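PDB 7CNE: sphingomyelinase C from Streptomyces griseocarneus, which belongs to the endonuclease/exonuclease/phosphatase family and has the two-sheet fold of DNase I-like enzymes. Local coordinates for residues 226-229 and 233-236. Residues are numbered along the deposited sequence; the frame is centred on the assembly and turned at random.
Sequences FDTK and IAAY
Ala234 turns its methyl toward the loop 226-229 and meets the ring of Phe226 in a CH-pi contact: CB stands 4.2 Å from the ring centroid and 26° off the normal, hence over the face. CE1 of Phe226 approaches Ala234 CB to 3.9 Å, and CZ lies equally near. With CG anti to the backbone N (chi1 -170°), the ring lies beside its own carbonyl carbon, and chi2 turns its face to Ala234 CB. The same methyl also packs on the loop backbone, with Asp227 O 3.6 Å from Ala234 CB.

Polar contact between the segments is limited to a CA-H...O interaction. Thr228 O lies 3.2 Å from Ala235 CA, and the angle of 128° at the hydrogen shows it to be well bent; no conventional hydrogen bond crosses here. The oxygen rests equally on Ala235 CB, also 3.2 Å from Thr228 O. The alpha carbons are close too, Thr228 CA lying 4.4 Å from Ala235 CA.

Within the loop, Asp227 OD1 closes the turn: through its anti lone pair it accepts a hydrogen bond from the backbone N of Lys229 at 2.9 Å, and it takes a second from Glu230 N. OD2 instead ties the loop to His222 by a hydrogen bond and to Arg243 by a salt bridge. Thr228 OG1 is hydrogen-bonded to Asp241 O.

The pattern is that of an Asx turn a few residues before the short helix 232-237, which folds back against the loop following strand 218-221 in this DNase I-like fold.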
ATOM      1  N   PHE A 226      -1.820  10.344   6.854  1.00 19.73           N
ATOM      2  CA  PHE A 226      -3.108  10.754   6.278  1.00 20.16           C
ATOM      3  C   PHE A 226      -3.560  12.030   6.994  1.00 22.77           C
ATOM      4  O   PHE A 226      -4.386  11.993   7.914  1.00 22.85           O
ATOM      5  CB  PHE A 226      -4.157   9.653   6.366  1.00 22.18           C
ATOM      6  CG  PHE A 226      -5.392   9.955   5.571  1.00 21.97           C
ATOM      7  CD1 PHE A 226      -5.338  10.009   4.186  1.00 22.83           C
ATOM      8  CD2 PHE A 226      -6.599  10.217   6.204  1.00 25.32           C
ATOM      9  CE1 PHE A 226      -6.466  10.303   3.439  1.00 23.64           C
ATOM     10  CE2 PHE A 226      -7.732  10.512   5.462  1.00 26.46           C
ATOM     11  CZ  PHE A 226      -7.662  10.555   4.082  1.00 24.69           C
ATOM     12  N   ASP A 227      -3.023  13.168   6.548  1.00 22.06           N
ATOM     13  CA  ASP A 227      -3.171  14.443   7.253  1.00 22.33           C
ATOM     14  C   ASP A 227      -4.337  15.212   6.639  1.00 23.45           C
ATOM     15  O   ASP A 227      -4.175  15.930   5.649  1.00 23.27           O
ATOM     16  CB  ASP A 227      -1.874  15.247   7.192  1.00 22.96           C
ATOM     17  CG  ASP A 227      -1.840  16.378   8.216  1.00 27.24           C
ATOM     18  OD1 ASP A 227      -2.907  16.966   8.489  1.00 25.77           O
ATOM     19  OD2 ASP A 227      -0.746  16.672   8.750  1.00 28.11           O
ATOM     20  N   THR A 228      -5.516  15.067   7.249  1.00 20.34           N
ATOM     21  CA  THR A 228      -6.714  15.776   6.818  1.00 24.72           C
ATOM     22  C   THR A 228      -6.631  17.292   7.006  1.00 26.57           C
ATOM     23  O   THR A 228      -7.566  18.000   6.614  1.00 27.69           O
ATOM     24  CB  THR A 228      -7.915  15.228   7.589  1.00 28.13           C
ATOM     25  OG1 THR A 228      -7.641  15.321   8.991  1.00 25.05           O
ATOM     26  CG2 THR A 228      -8.125  13.763   7.232  1.00 23.48           C
ATOM     27  N   LYS A 229      -5.559  17.813   7.596  1.00 27.91           N
ATOM     28  CA  LYS A 229      -5.395  19.259   7.697  1.00 29.70           C
ATOM     29  C   LYS A 229      -4.386  19.806   6.689  1.00 28.78           C
ATOM     30  O   LYS A 229      -4.722  20.706   5.909  1.00 30.16           O
ATOM     31  CB  LYS A 229      -4.988  19.645   9.124  1.00 31.54           C
ATOM     32  CG  LYS A 229      -4.689  21.131   9.300  1.00 38.85           C
ATOM     33  CD  LYS A 229      -4.029  21.415  10.647  1.00 46.10           C
ATOM     34  CE  LYS A 229      -4.131  22.891  11.018  1.00 48.70           C
ATOM     35  NZ  LYS A 229      -3.717  23.775   9.888  1.00 48.56           N
ATOM     36  N   ILE A 233      -5.460  17.183  -0.712  1.00 24.30           N
ATOM     37  CA  ILE A 233      -6.489  16.234  -1.147  1.00 23.99           C
ATOM     38  C   ILE A 233      -7.258  15.680   0.052  1.00 25.97           C
ATOM     39  O   ILE A 233      -8.494  15.615   0.041  1.00 28.12           O
ATOM     40  CB  ILE A 233      -5.865  15.101  -1.986  1.00 24.05           C
ATOM     41  CG1 ILE A 233      -5.330  15.657  -3.308  1.00 23.63           C
ATOM     42  CG2 ILE A 233      -6.907  13.980  -2.227  1.00 22.84           C
ATOM     43  CD1 ILE A 233      -4.580  14.636  -4.157  1.00 21.41           C
ATOM     44  N   ALA A 234      -6.542  15.253   1.098  1.00 24.19           N
ATOM     45  CA  ALA A 234      -7.236  14.703   2.259  1.00 26.58           C
ATOM     46  C   ALA A 234      -8.126  15.755   2.910  1.00 29.84           C
ATOM     47  O   ALA A 234      -9.232  15.443   3.372  1.00 27.78           O
ATOM     48  CB  ALA A 234      -6.239  14.143   3.274  1.00 22.12           C
ATOM     49  N   ALA A 235      -7.661  17.012   2.948  1.00 27.08           N
ATOM     50  CA  ALA A 235      -8.452  18.082   3.549  1.00 27.46           C
ATOM     51  C   ALA A 235      -9.719  18.369   2.754  1.00 28.67           C
ATOM     52  O   ALA A 235     -10.745  18.736   3.338  1.00 28.95           O
ATOM     53  CB  ALA A 235      -7.614  19.354   3.679  1.00 26.74           C
ATOM     54  N   TYR A 236      -9.670  18.210   1.431  1.00 29.38           N
ATOM     55  CA  TYR A 236     -10.864  18.412   0.620  1.00 30.71           C
ATOM     56  C   TYR A 236     -11.867  17.281   0.811  1.00 32.20           C
ATOM     57  O   TYR A 236     -13.078  17.519   0.855  1.00 31.64           O
ATOM     58  CB  TYR A 236     -10.485  18.529  -0.853  1.00 27.75           C
ATOM     59  CG  TYR A 236     -11.675  18.579  -1.775  1.00 30.86           C
ATOM     60  CD1 TYR A 236     -12.500  19.698  -1.808  1.00 38.69           C
ATOM     61  CD2 TYR A 236     -11.989  17.510  -2.599  1.00 34.51           C
ATOM     62  CE1 TYR A 236     -13.597  19.757  -2.649  1.00 40.78           C
ATOM     63  CE2 TYR A 236     -13.087  17.560  -3.445  1.00 35.28           C
ATOM     64  CZ  TYR A 236     -13.887  18.688  -3.463  1.00 41.62           C
ATOM     65  OH  TYR A 236     -14.982  18.751  -4.296  1.00 49.50           O
TER